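Local coordinates for choline/ethanolamine kinase family protein (Mesorhizobium loti, PDB 3DXQ), which probably transfers phosphate to ethanolamine or a related amino alcohol, acting as a kinase-like phosphotransferase, at residues A13-A18 / V74-P79; C41-G46 / G82-R87; F126-F131 / G201-L206; A174-D179 / L206-D211; T255-I260 / R272-G277. One frame throughout, in Å; residues are numbered along the deposited sequence.

Contact 1. Residues A13-A18 / V74-P79; sequences AIPMLA and VLHVDP
A classic beta bulge sets the geometry of this contact: Leu75 and His76, consecutive residues of strand 74-77, both stand opposite Val85 of the adjoining strand. As a result two neighbouring side chains turn toward the same partner, the irregular segment 13-18, where a regular strand would send them to opposite sides. No hydrogen bond crosses between the segments, and the meeting is one of carbon, selenium and an imidazole ring.

His76, with CG anti to its backbone N (chi1 -170°), carries its ring out to Ile14 and crosses that side chain obliquely. Ile14 CG1 lies in the ring plane at the edge, 3.8 Å from His76 ND1, whereas the CG2 branch comes up obliquely to the same part of the ring. Pro15 adds a looser touch, its CD lying 4.4 Å from His76 CE1.

The second pairing involves Met16, present as selenomethionine, whose chain bends at chi3 and crosses Leu75 at about a right angle. Its SE rests 4.0 Å from Leu75 CB, and its terminal CE reaches Leu75 CD1 at the same separation of 4.0 Å.

A single helix-like turn presents these groups: Ile14 O accepts from Ala18 N at 2.8 Å and from Leu17 N at 3.2 Å. On the strand side, Asp78 uses its carboxylate locally, on Ala80 N and Thr81 OG1. Ile14 also packs on Leu42 and Val85, so the segment lies against the outermost strand and its inner neighbours in the antiparallel five-stranded sheet typical of the N-terminal lobe of kinase-like phosphotransferases.

Contact 2. Residues C41-G46 / G82-R87; sequences CLRIPG and GVMVTR
Two antiparallel strands of the N-terminal lobe sheet, whose strand order 1-2-3-5-4 is that of the kinase-like fold, pair here and sort their side chains onto two faces. Cys41, Arg43, Met84 and Thr86 share one face; Leu42 and Val85 share the other. On the first, Arg43 and Met84 (selenomethionine) extend in parallel from the sheet, with Arg43 CD 4.2 Å from Met84 SE. The bend at chi3 (86°) brings NH1 back to Thr86, whose side chain the arginine crosses at about a right angle. Arg43 NH1 donates to Thr86 OG1 at 3.2 Å along a bent path (136°), the hydroxyl oxygen lying close to the guanidinium plane. An alanine in place of Arg43 lacks both the NH1 donor and the flank along the selenomethionine, and would probably loosen the cross-strand tie on this face.

On the other face, Leu42 crosses Val83 obliquely, CD1 to CG1 at 3.6 Å. Val83 CG2 meets Ile44 CD1 at 3.8 Å and also reaches the Pro45 ring. Helix 55-67 touches Met84 and Pro45. Four backbone bonds stitch the strands; in the straightest, Cys41 N meets Thr86 O at 2.8 Å from above the carbonyl plane.

Contact 3. Residues F126-F131 / G201-L206; sequences FRFELF and GMNDPL
The Asn203 amide lies alongside the Phe128 ring, the two heading in one direction with their planes 27° apart; ND2 is the amide atom nearest the ring, 3.1 Å from Phe128 CD2, in an oblique approach. Phe128 also meets the Trp207 ring at about 45°. The Arg127 guanidinium has Met202 O at its edge, near its plane, joined to NH1 by a weak bond of 3.3 Å, while Asn203 CA comes in obliquely.

Behind these groups stands a single backbone bridge between Arg127 and Met202, which attaches the run into helix 130-141 to strand 201-203, itself paired with strand 174-176 in the C-terminal lobe. Met202 N donates to Phe126 O at 2.8 Å, and Phe128 N reaches Met202 O at 2.7 Å, nearly along the C=O axis. Met202 O therefore takes one firm and one weak donor. Gly201 suits the pairing, since a CB there would lie only 3.0 Å from Phe126 O.

Asn203 OD1 accepts from Asp204 N at 2.7 Å, the donor sitting above the amide plane. Asp204 OD1 accepts from Leu206 N, a capping bond at the entry to helix 206-215, and forms a salt bridge with Arg242.

Contact 4. Residues A174-D179 / L206-D211; sequences AACHCD and LWDLGD
Hydrogen bonds dominate this buried contact, and most come from one carboxylate. Asp208 grips two successive backbone amides with the syn lone pairs of its two oxygens: OD1 accepts from Cys178 N at 2.8 Å, and OD2 from His177 N at 3.0 Å. His118 NE2 also bonds to OD2, so both oxygens are satisfied and the carboxylate can hardly rotate. An alanine in place of Asp208 removes both acceptors and would probably leave the bend at His177 and Cys178 poorly fixed. A third bond runs from Trp207 NE1 to Cys178 O, 3.0 Å long and nearly straight (166°); the oxygen lies in the indole plane, but the donor stands above the carbonyl plane. Within the loop, His177 ND1 accepts Asp179 N at 3.1 Å while NE2 bonds to Val195 O, which is consistent with a neutral imidazole.

Among the weaker interactions, Cys178 SG lies obliquely to Trp207, 5.3 Å from the centroid of the five-membered ring. Asp211 CB sits over one face of the same indole.

Asp179 OD1 and Asp211 OD1 are 4.4 Å apart, and if both are charged the proximity would probably raise the proton affinity of one or both.

His177, Cys178 and Asp179 match the His-x-Asp signature of kinase-like phosphotransferases, and an aspartate on helix 206-215, further along the chain, that holds the backbone of this loop is consistent with the catalytic-loop architecture of that fold.

Contact 5. Residues T255-I260 / R272-G277; sequences TLWGLI and RAYADG
Thr255 OG1 is held by one hydrogen bond, to Asp251 O one turn back in its own helix; chi1 of -72° sets the hydroxyl beside the backbone N, anti to the carbonyl carbon. Ala275 O of the opposite helix approaches to 3.7 Å from this OG1, and no hydrogen bond joins the two segments. They lie almost antiparallel, their short axes 8.2 Å apart at 162°, a close spacing consistent with the small residues Ala275 and Gly258. Thr255 and Ala275 bring their CA atoms within 4.6 Å. Gly258 presents bare backbone to the alanine, its C lying 4.3 Å from Ala275 CB; a CB on Gly258 would come within 3.3 Å of Tyr274 CD1.

Beside this seam the aromatic side chains meet. Trp257, with CG anti to its backbone N (chi1 175°), offers the edge of its indole, CZ3 lying 4.2 Å from Tyr274 CE1, which is near the indole plane. The tyrosine hydroxyl bonds onward to Arg278, and Trp257 also meets Trp254 edge-to-face.

The pair is an antiparallel helical hairpin of the C-terminal lobe, in which helix 237-263 also packs against helix 130-141 through Leu256, Trp257 and Ile260, and against helix 152-167 where Leu256 and Leu259 touch Tyr152.

How the contacts relate
Contacts 1 and 2 belong to the N-terminal lobe and share its antiparallel sheet, because strands 74-77 and 84-87 are neighbours; contact 1 is a surface contact where a loop packs on the outermost strand 74-77, whereas contact 2 is buried within the sheet. Contacts 3 and 4 form a second cluster, with centres about 8 Å apart, joined by the pairing of strands 174-176 and 201-203 and by the shared Leu206. Contact 4, the deepest, relies on buried carboxylate and indole bonds; contact 3, partly buried, on backbone bridging. Contact 5 touches none of the others, its nearest atoms about 7 Å from contact 4, and packs helices through small and aromatic residues with no hydrogen bond between its segments.

Contact 1. Residues A13-A18 / V74-P79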
# COMPACT_ATOMS: atom_id res chain seq x y z
N ALA A 13 29.29 -7.38 2.84
CA ALA A 13 28.65 -8.34 1.96
C ALA A 13 28.60 -7.82 0.54
O ALA A 13 29.31 -8.32 -0.32
CB ALA A 13 27.24 -8.69 2.44
N ILE A 14 27.80 -6.77 0.31
CA ILE A 14 27.54 -6.32 -1.06
C ILE A 14 28.77 -5.74 -1.75
O ILE A 14 29.22 -4.68 -1.37
CB ILE A 14 26.43 -5.29 -1.15
CG1 ILE A 14 25.21 -5.72 -0.34
CG2 ILE A 14 26.05 -5.10 -2.61
CD1 ILE A 14 25.16 -5.14 1.04
N PRO A 15 29.29 -6.42 -2.79
CA PRO A 15 30.48 -5.93 -3.51
C PRO A 15 30.31 -4.53 -4.08
O PRO A 15 31.20 -3.71 -3.94
CB PRO A 15 30.67 -6.96 -4.63
CG PRO A 15 30.01 -8.19 -4.15
CD PRO A 15 28.82 -7.70 -3.36
N MSE A 16 29.17 -4.24 -4.69
CA MSE A 16 28.94 -2.89 -5.27
C MSE A 16 28.83 -1.73 -4.27
O MSE A 16 28.95 -0.57 -4.66
CB MSE A 16 27.76 -2.87 -6.22
CG MSE A 16 26.67 -3.87 -5.94
SE MSE A 16 25.01 -3.35 -6.76
CE MSE A 16 25.53 -1.98 -7.95
N LEU A 17 28.58 -2.03 -3.00
CA LEU A 17 28.62 -0.99 -1.97
C LEU A 17 29.89 -1.06 -1.12
O LEU A 17 30.27 -0.06 -0.52
CB LEU A 17 27.38 -1.09 -1.08
CG LEU A 17 26.06 -0.72 -1.75
CD1 LEU A 17 24.91 -0.94 -0.78
CD2 LEU A 17 26.10 0.71 -2.22
N ALA A 18 30.54 -2.22 -1.05
CA ALA A 18 31.76 -2.39 -0.24
C ALA A 18 32.72 -1.21 -0.35
O ALA A 18 32.91 -0.63 -1.43
CB ALA A 18 32.49 -3.69 -0.62
N VAL A 74 16.25 -2.92 -9.49
CA VAL A 74 16.70 -3.75 -8.38
C VAL A 74 18.06 -4.31 -8.77
O VAL A 74 18.15 -5.16 -9.63
CB VAL A 74 15.72 -4.89 -8.09
CG1 VAL A 74 16.32 -5.86 -7.10
CG2 VAL A 74 14.44 -4.34 -7.57
N LEU A 75 19.11 -3.82 -8.13
CA LEU A 75 20.47 -4.18 -8.52
C LEU A 75 21.04 -5.36 -7.76
O LEU A 75 22.01 -5.97 -8.22
CB LEU A 75 21.39 -2.98 -8.33
CG LEU A 75 20.90 -1.72 -9.06
CD1 LEU A 75 21.85 -0.57 -8.79
CD2 LEU A 75 20.72 -1.96 -10.57
N HIS A 76 20.46 -5.72 -6.62
CA HIS A 76 21.03 -6.81 -5.85
C HIS A 76 20.09 -7.29 -4.78
O HIS A 76 19.32 -6.51 -4.23
CB HIS A 76 22.38 -6.38 -5.25
CG HIS A 76 23.16 -7.50 -4.65
ND1 HIS A 76 23.90 -7.36 -3.50
CD2 HIS A 76 23.29 -8.79 -5.02
CE1 HIS A 76 24.47 -8.51 -3.20
NE2 HIS A 76 24.11 -9.40 -4.10
N VAL A 77 20.11 -8.59 -4.52
CA VAL A 77 19.32 -9.17 -3.46
C VAL A 77 20.22 -10.16 -2.75
O VAL A 77 21.08 -10.79 -3.37
CB VAL A 77 18.09 -9.87 -4.01
CG1 VAL A 77 17.23 -10.41 -2.88
CG2 VAL A 77 17.30 -8.91 -4.86
N ASP A 78 20.04 -10.28 -1.44
CA ASP A 78 20.87 -11.17 -0.66
C ASP A 78 20.01 -12.36 -0.26
O ASP A 78 19.01 -12.18 0.44
CB ASP A 78 21.42 -10.43 0.55
CG ASP A 78 22.52 -11.21 1.25
OD1 ASP A 78 22.75 -12.39 0.90
OD2 ASP A 78 23.16 -10.62 2.17
N PRO A 79 20.39 -13.58 -0.69
CA PRO A 79 19.51 -14.71 -0.38
C PRO A 79 19.66 -15.19 1.06
O PRO A 79 18.89 -16.06 1.49
CB PRO A 79 19.94 -15.78 -1.38
CG PRO A 79 21.22 -15.31 -1.99
CD PRO A 79 21.61 -14.01 -1.38

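Contact 2. Residues C41-G46 / G82-R87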
# COMPACT_ATOMS: atom_id res chain seq x y z
N CYS A 41 20.64 2.71 -2.98
CA CYS A 41 19.89 2.60 -1.70
C CYS A 41 20.00 1.19 -1.16
O CYS A 41 19.82 0.22 -1.88
CB CYS A 41 18.41 2.89 -1.86
SG CYS A 41 18.01 4.52 -2.29
N LEU A 42 20.31 1.11 0.11
CA LEU A 42 20.43 -0.15 0.81
C LEU A 42 19.14 -0.32 1.62
O LEU A 42 18.79 0.59 2.37
CB LEU A 42 21.64 -0.10 1.74
CG LEU A 42 22.02 -1.36 2.50
CD1 LEU A 42 22.42 -2.50 1.58
CD2 LEU A 42 23.15 -1.02 3.42
N ARG A 43 18.44 -1.43 1.44
CA ARG A 43 17.20 -1.71 2.19
C ARG A 43 17.38 -2.94 3.10
O ARG A 43 17.69 -4.03 2.63
CB ARG A 43 16.05 -1.96 1.21
CG ARG A 43 16.12 -1.11 -0.06
CD ARG A 43 14.86 -1.23 -0.91
NE ARG A 43 13.80 -0.29 -0.50
CZ ARG A 43 13.71 0.99 -0.90
NH1 ARG A 43 14.61 1.51 -1.73
NH2 ARG A 43 12.71 1.75 -0.46
N ILE A 44 17.20 -2.75 4.41
CA ILE A 44 17.36 -3.83 5.41
C ILE A 44 15.99 -4.22 5.96
O ILE A 44 15.20 -3.35 6.33
CB ILE A 44 18.20 -3.41 6.63
CG1 ILE A 44 19.60 -2.92 6.22
CG2 ILE A 44 18.32 -4.58 7.61
CD1 ILE A 44 20.70 -3.95 6.41
N PRO A 45 15.69 -5.53 6.03
CA PRO A 45 14.40 -5.97 6.59
C PRO A 45 14.25 -5.83 8.13
O PRO A 45 15.18 -6.15 8.90
CB PRO A 45 14.35 -7.45 6.19
CG PRO A 45 15.42 -7.63 5.17
CD PRO A 45 16.47 -6.67 5.53
N GLY A 46 13.07 -5.39 8.57
CA GLY A 46 12.76 -5.26 10.00
C GLY A 46 12.21 -6.52 10.67
O GLY A 46 11.27 -7.17 10.14
N GLY A 82 17.98 -11.14 2.86
CA GLY A 82 16.86 -10.40 2.26
C GLY A 82 17.23 -8.98 1.85
O GLY A 82 16.47 -8.31 1.16
N VAL A 83 18.41 -8.51 2.27
CA VAL A 83 18.89 -7.16 1.97
C VAL A 83 18.87 -6.83 0.46
O VAL A 83 19.30 -7.63 -0.37
CB VAL A 83 20.30 -6.97 2.55
CG1 VAL A 83 20.96 -5.73 2.00
CG2 VAL A 83 20.22 -6.91 4.07
N MSE A 84 18.39 -5.63 0.12
CA MSE A 84 18.17 -5.28 -1.28
C MSE A 84 18.82 -3.94 -1.65
O MSE A 84 18.72 -2.96 -0.90
CB MSE A 84 16.67 -5.26 -1.56
CG MSE A 84 16.29 -5.05 -2.99
SE MSE A 84 14.37 -4.70 -3.15
CE MSE A 84 13.74 -6.53 -2.99
N VAL A 85 19.52 -3.92 -2.79
CA VAL A 85 20.12 -2.69 -3.30
C VAL A 85 19.35 -2.20 -4.52
O VAL A 85 19.19 -2.93 -5.50
CB VAL A 85 21.57 -2.88 -3.69
CG1 VAL A 85 22.16 -1.53 -4.10
CG2 VAL A 85 22.37 -3.51 -2.53
N THR A 86 18.85 -0.97 -4.45
CA THR A 86 18.17 -0.35 -5.57
C THR A 86 18.92 0.90 -5.96
O THR A 86 19.84 1.31 -5.27
CB THR A 86 16.73 0.02 -5.18
OG1 THR A 86 16.75 0.91 -4.07
CG2 THR A 86 15.97 -1.22 -4.81
N ARG A 87 18.52 1.50 -7.07
CA ARG A 87 19.16 2.71 -7.51
C ARG A 87 18.43 3.88 -6.87
O ARG A 87 17.20 3.86 -6.77
CB ARG A 87 19.18 2.81 -9.03
CG ARG A 87 19.82 4.09 -9.53
CD ARG A 87 20.36 3.99 -10.95
NE ARG A 87 21.77 3.64 -10.94
CZ ARG A 87 22.26 2.45 -11.26
NH1 ARG A 87 21.48 1.45 -11.63
NH2 ARG A 87 23.54 2.27 -11.21

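Contact 3. Residues F126-F131 / G201-L206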
# COMPACT_ATOMS: atom_id res chain seq x y z
N PHE A 126 1.52 -14.34 -6.18
CA PHE A 126 0.46 -14.60 -5.21
C PHE A 126 -0.78 -13.77 -5.46
O PHE A 126 -0.72 -12.71 -6.06
CB PHE A 126 1.01 -14.40 -3.79
CG PHE A 126 2.19 -15.30 -3.47
CD1 PHE A 126 2.20 -16.65 -3.84
CD2 PHE A 126 3.29 -14.80 -2.77
CE1 PHE A 126 3.29 -17.47 -3.54
CE2 PHE A 126 4.38 -15.62 -2.46
CZ PHE A 126 4.38 -16.95 -2.84
N ARG A 127 -1.90 -14.30 -5.01
CA ARG A 127 -3.21 -13.70 -5.19
C ARG A 127 -3.52 -12.94 -3.90
O ARG A 127 -3.31 -13.47 -2.81
CB ARG A 127 -4.23 -14.82 -5.44
CG ARG A 127 -5.69 -14.41 -5.49
CD ARG A 127 -6.05 -13.72 -6.79
NE ARG A 127 -7.48 -13.37 -6.85
CZ ARG A 127 -8.03 -12.24 -6.41
NH1 ARG A 127 -7.29 -11.28 -5.83
NH2 ARG A 127 -9.34 -12.05 -6.53
N PHE A 128 -4.00 -11.71 -4.02
CA PHE A 128 -4.37 -10.92 -2.85
C PHE A 128 -5.73 -11.42 -2.38
O PHE A 128 -6.67 -11.46 -3.15
CB PHE A 128 -4.42 -9.44 -3.20
CG PHE A 128 -4.66 -8.54 -2.02
CD1 PHE A 128 -3.61 -8.16 -1.19
CD2 PHE A 128 -5.94 -8.08 -1.72
CE1 PHE A 128 -3.83 -7.34 -0.09
CE2 PHE A 128 -6.17 -7.25 -0.63
CZ PHE A 128 -5.10 -6.89 0.18
N GLU A 129 -5.81 -11.84 -1.12
CA GLU A 129 -7.05 -12.43 -0.58
C GLU A 129 -7.62 -11.53 0.51
O GLU A 129 -7.34 -11.72 1.70
CB GLU A 129 -6.76 -13.83 -0.00
CG GLU A 129 -6.27 -14.87 -1.04
CD GLU A 129 -7.37 -15.39 -1.94
OE1 GLU A 129 -8.55 -15.19 -1.58
OE2 GLU A 129 -7.07 -15.99 -2.99
N LEU A 130 -8.42 -10.55 0.09
CA LEU A 130 -8.95 -9.54 1.00
C LEU A 130 -9.83 -10.14 2.12
O LEU A 130 -9.57 -9.92 3.30
CB LEU A 130 -9.73 -8.49 0.22
CG LEU A 130 -10.52 -7.45 1.03
CD1 LEU A 130 -9.68 -6.82 2.16
CD2 LEU A 130 -11.05 -6.38 0.09
N PHE A 131 -10.83 -10.92 1.73
CA PHE A 131 -11.76 -11.48 2.70
C PHE A 131 -11.27 -12.72 3.40
O PHE A 131 -11.78 -13.06 4.48
CB PHE A 131 -13.10 -11.74 2.04
CG PHE A 131 -13.75 -10.49 1.59
CD1 PHE A 131 -14.41 -9.68 2.51
CD2 PHE A 131 -13.63 -10.06 0.28
CE1 PHE A 131 -14.97 -8.49 2.13
CE2 PHE A 131 -14.22 -8.85 -0.11
CZ PHE A 131 -14.88 -8.07 0.82
N GLY A 201 0.65 -8.48 -5.12
CA GLY A 201 -0.13 -9.64 -5.54
C GLY A 201 -1.11 -9.31 -6.68
O GLY A 201 -1.29 -8.14 -7.05
N MSE A 202 -1.72 -10.34 -7.25
CA MSE A 202 -2.75 -10.14 -8.25
C MSE A 202 -3.96 -9.71 -7.43
O MSE A 202 -4.19 -10.27 -6.35
CB MSE A 202 -3.05 -11.43 -9.02
CG MSE A 202 -1.86 -12.03 -9.73
SE MSE A 202 -0.95 -10.70 -10.86
CE MSE A 202 -2.45 -10.37 -12.15
N ASN A 203 -4.70 -8.71 -7.91
CA ASN A 203 -5.80 -8.12 -7.18
C ASN A 203 -6.69 -7.32 -8.13
O ASN A 203 -6.39 -7.14 -9.32
CB ASN A 203 -5.21 -7.21 -6.10
CG ASN A 203 -6.21 -6.87 -4.99
OD1 ASN A 203 -7.36 -7.30 -5.00
ND2 ASN A 203 -5.77 -6.08 -4.03
N ASP A 204 -7.83 -6.86 -7.59
CA ASP A 204 -8.69 -5.90 -8.28
C ASP A 204 -7.91 -4.59 -8.32
O ASP A 204 -7.65 -4.02 -7.27
CB ASP A 204 -9.97 -5.73 -7.49
CG ASP A 204 -10.97 -4.83 -8.16
OD1 ASP A 204 -10.61 -4.11 -9.11
OD2 ASP A 204 -12.14 -4.85 -7.68
N PRO A 205 -7.54 -4.12 -9.53
CA PRO A 205 -6.74 -2.92 -9.67
C PRO A 205 -7.23 -1.74 -8.85
O PRO A 205 -6.41 -0.94 -8.41
CB PRO A 205 -6.86 -2.60 -11.17
CG PRO A 205 -7.98 -3.42 -11.67
CD PRO A 205 -7.93 -4.64 -10.84
N LEU A 206 -8.54 -1.63 -8.66
CA LEU A 206 -9.10 -0.52 -7.90
C LEU A 206 -8.86 -0.60 -6.40
O LEU A 206 -9.19 0.34 -5.66
CB LEU A 206 -10.60 -0.32 -8.21
CG LEU A 206 -10.87 -0.05 -9.69
CD1 LEU A 206 -12.26 0.49 -9.90
CD2 LEU A 206 -9.80 0.89 -10.30

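Contact 4. Residues A174-D179 / L206-D211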
# COMPACT_ATOMS: atom_id res chain seq x y z
N ALA A 174 -5.26 -7.58 -11.80
CA ALA A 174 -4.07 -6.91 -12.23
C ALA A 174 -2.96 -7.09 -11.19
O ALA A 174 -3.25 -7.35 -10.00
CB ALA A 174 -4.37 -5.43 -12.44
N ALA A 175 -1.71 -6.95 -11.65
CA ALA A 175 -0.55 -6.91 -10.76
C ALA A 175 -0.60 -5.64 -9.90
O ALA A 175 -0.25 -4.57 -10.35
CB ALA A 175 0.74 -6.93 -11.60
N CYS A 176 -1.02 -5.77 -8.64
CA CYS A 176 -1.20 -4.63 -7.76
C CYS A 176 -0.18 -4.52 -6.65
O CYS A 176 0.28 -5.51 -6.11
CB CYS A 176 -2.60 -4.69 -7.15
SG CYS A 176 -3.90 -4.60 -8.39
N HIS A 177 0.13 -3.28 -6.28
CA HIS A 177 1.06 -3.01 -5.20
C HIS A 177 0.47 -3.42 -3.85
O HIS A 177 1.19 -3.93 -3.00
CB HIS A 177 1.40 -1.53 -5.16
CG HIS A 177 2.37 -1.18 -4.09
ND1 HIS A 177 2.01 -1.05 -2.77
CD2 HIS A 177 3.70 -0.92 -4.15
CE1 HIS A 177 3.08 -0.74 -2.05
NE2 HIS A 177 4.12 -0.65 -2.87
N CYS A 178 -0.82 -3.14 -3.65
CA CYS A 178 -1.59 -3.59 -2.47
C CYS A 178 -1.41 -2.86 -1.14
O CYS A 178 -2.26 -2.98 -0.27
CB CYS A 178 -1.40 -5.09 -2.24
SG CYS A 178 -2.07 -6.06 -3.58
N ASP A 179 -0.31 -2.13 -0.97
CA ASP A 179 -0.15 -1.31 0.22
C ASP A 179 0.48 0.03 -0.16
O ASP A 179 1.56 0.37 0.33
CB ASP A 179 0.70 -2.02 1.28
CG ASP A 179 0.75 -1.27 2.62
OD1 ASP A 179 -0.31 -0.78 3.07
OD2 ASP A 179 1.85 -1.19 3.20
N LEU A 206 -8.54 -1.63 -8.66
CA LEU A 206 -9.10 -0.52 -7.90
C LEU A 206 -8.86 -0.60 -6.40
O LEU A 206 -9.19 0.34 -5.66
CB LEU A 206 -10.60 -0.32 -8.21
CG LEU A 206 -10.87 -0.05 -9.69
CD1 LEU A 206 -12.26 0.49 -9.90
CD2 LEU A 206 -9.80 0.89 -10.30
N TRP A 207 -8.28 -1.70 -5.94
CA TRP A 207 -7.91 -1.78 -4.53
C TRP A 207 -6.78 -0.79 -4.28
O TRP A 207 -6.75 -0.12 -3.24
CB TRP A 207 -7.44 -3.16 -4.14
CG TRP A 207 -6.68 -3.13 -2.88
CD1 TRP A 207 -5.34 -2.90 -2.73
CD2 TRP A 207 -7.21 -3.32 -1.56
NE1 TRP A 207 -5.00 -2.93 -1.40
CE2 TRP A 207 -6.12 -3.20 -0.66
CE3 TRP A 207 -8.48 -3.59 -1.06
CZ2 TRP A 207 -6.28 -3.32 0.70
CZ3 TRP A 207 -8.64 -3.72 0.30
CH2 TRP A 207 -7.54 -3.58 1.18
N ASP A 208 -5.84 -0.72 -5.22
CA ASP A 208 -4.71 0.19 -5.13
C ASP A 208 -5.16 1.64 -5.04
O ASP A 208 -4.66 2.41 -4.20
CB ASP A 208 -3.76 0.02 -6.34
CG ASP A 208 -2.78 -1.15 -6.18
OD1 ASP A 208 -2.75 -1.78 -5.09
OD2 ASP A 208 -2.00 -1.40 -7.13
N LEU A 209 -6.11 2.00 -5.91
CA LEU A 209 -6.67 3.37 -5.92
C LEU A 209 -7.36 3.66 -4.60
O LEU A 209 -7.15 4.72 -4.01
CB LEU A 209 -7.62 3.61 -7.10
CG LEU A 209 -6.89 3.93 -8.42
CD1 LEU A 209 -6.00 2.77 -8.93
CD2 LEU A 209 -7.84 4.34 -9.53
N GLY A 210 -8.16 2.72 -4.12
CA GLY A 210 -8.88 2.94 -2.85
C GLY A 210 -7.93 3.06 -1.67
O GLY A 210 -8.13 3.89 -0.77
N ASP A 211 -6.89 2.24 -1.69
CA ASP A 211 -5.93 2.21 -0.59
C ASP A 211 -5.15 3.52 -0.51
O ASP A 211 -5.04 4.12 0.56
CB ASP A 211 -4.97 1.05 -0.77
CG ASP A 211 -4.19 0.72 0.51
OD1 ASP A 211 -3.47 1.56 1.06
OD2 ASP A 211 -4.25 -0.44 0.93

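Contact 5. Residues T255-I260 / R272-G277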
# COMPACT_ATOMS: atom_id res chain seq x y z
N THR A 255 -7.69 -2.06 10.55
CA THR A 255 -8.28 -1.93 11.89
C THR A 255 -8.16 -3.24 12.66
O THR A 255 -7.66 -3.26 13.79
CB THR A 255 -9.76 -1.55 11.81
OG1 THR A 255 -9.86 -0.19 11.38
CG2 THR A 255 -10.43 -1.70 13.18
N LEU A 256 -8.61 -4.33 12.04
CA LEU A 256 -8.56 -5.67 12.65
C LEU A 256 -7.13 -6.11 12.96
O LEU A 256 -6.87 -6.69 14.01
CB LEU A 256 -9.23 -6.70 11.75
CG LEU A 256 -10.73 -6.54 11.53
CD1 LEU A 256 -11.22 -7.57 10.52
CD2 LEU A 256 -11.49 -6.68 12.82
N TRP A 257 -6.21 -5.84 12.03
CA TRP A 257 -4.78 -6.11 12.23
C TRP A 257 -4.23 -5.38 13.46
O TRP A 257 -3.46 -5.95 14.25
CB TRP A 257 -4.00 -5.67 11.01
CG TRP A 257 -2.53 -5.78 11.14
CD1 TRP A 257 -1.77 -6.87 10.87
CD2 TRP A 257 -1.63 -4.74 11.55
NE1 TRP A 257 -0.44 -6.58 11.09
CE2 TRP A 257 -0.33 -5.28 11.50
CE3 TRP A 257 -1.80 -3.40 11.94
CZ2 TRP A 257 0.82 -4.52 11.83
CZ3 TRP A 257 -0.66 -2.65 12.28
CH2 TRP A 257 0.63 -3.22 12.22
N GLY A 258 -4.61 -4.10 13.59
CA GLY A 258 -4.19 -3.25 14.71
C GLY A 258 -4.71 -3.73 16.05
O GLY A 258 -4.02 -3.59 17.07
N LEU A 259 -5.92 -4.29 16.06
CA LEU A 259 -6.46 -4.90 17.29
C LEU A 259 -5.64 -6.14 17.67
O LEU A 259 -5.40 -6.39 18.86
CB LEU A 259 -7.95 -5.24 17.13
CG LEU A 259 -8.93 -4.10 17.45
CD1 LEU A 259 -8.60 -2.85 16.68
CD2 LEU A 259 -10.38 -4.49 17.19
N ILE A 260 -5.19 -6.90 16.66
CA ILE A 260 -4.33 -8.07 16.89
C ILE A 260 -2.98 -7.65 17.53
O ILE A 260 -2.48 -8.33 18.42
CB ILE A 260 -4.14 -8.90 15.56
CG1 ILE A 260 -5.48 -9.50 15.10
CG2 ILE A 260 -3.06 -9.99 15.70
CD1 ILE A 260 -6.15 -10.43 16.07
N ARG A 272 -4.11 0.69 20.35
CA ARG A 272 -5.45 1.06 20.84
C ARG A 272 -5.94 2.36 20.18
O ARG A 272 -7.14 2.57 20.08
CB ARG A 272 -5.47 1.21 22.36
N ALA A 273 -5.00 3.21 19.75
CA ALA A 273 -5.29 4.45 19.01
C ALA A 273 -5.46 4.19 17.51
O ALA A 273 -6.54 4.41 16.98
CB ALA A 273 -4.19 5.48 19.24
N TYR A 274 -4.38 3.72 16.86
CA TYR A 274 -4.34 3.41 15.41
C TYR A 274 -5.61 2.70 14.96
O TYR A 274 -6.27 3.11 14.01
CB TYR A 274 -3.13 2.52 15.12
CG TYR A 274 -2.90 2.12 13.67
CD1 TYR A 274 -3.52 1.00 13.14
CD2 TYR A 274 -2.01 2.83 12.87
CE1 TYR A 274 -3.29 0.61 11.82
CE2 TYR A 274 -1.77 2.45 11.54
CZ TYR A 274 -2.41 1.33 11.03
OH TYR A 274 -2.16 0.96 9.73
N ALA A 275 -5.94 1.63 15.67
CA ALA A 275 -7.14 0.85 15.41
C ALA A 275 -8.42 1.69 15.48
O ALA A 275 -9.24 1.66 14.56
CB ALA A 275 -7.23 -0.29 16.40
N ASP A 276 -8.59 2.43 16.57
CA ASP A 276 -9.79 3.26 16.76
C ASP A 276 -9.95 4.32 15.68
O ASP A 276 -11.08 4.66 15.30
CB ASP A 276 -9.78 3.96 18.13
CG ASP A 276 -10.09 3.02 19.28
OD1 ASP A 276 -10.64 1.93 19.02
OD2 ASP A 276 -9.80 3.37 20.44
N GLY A 277 -8.83 4.85 15.20
CA GLY A 277 -8.84 5.88 14.17
C GLY A 277 -9.40 5.34 12.88
O GLY A 277 -10.45 5.81 12.41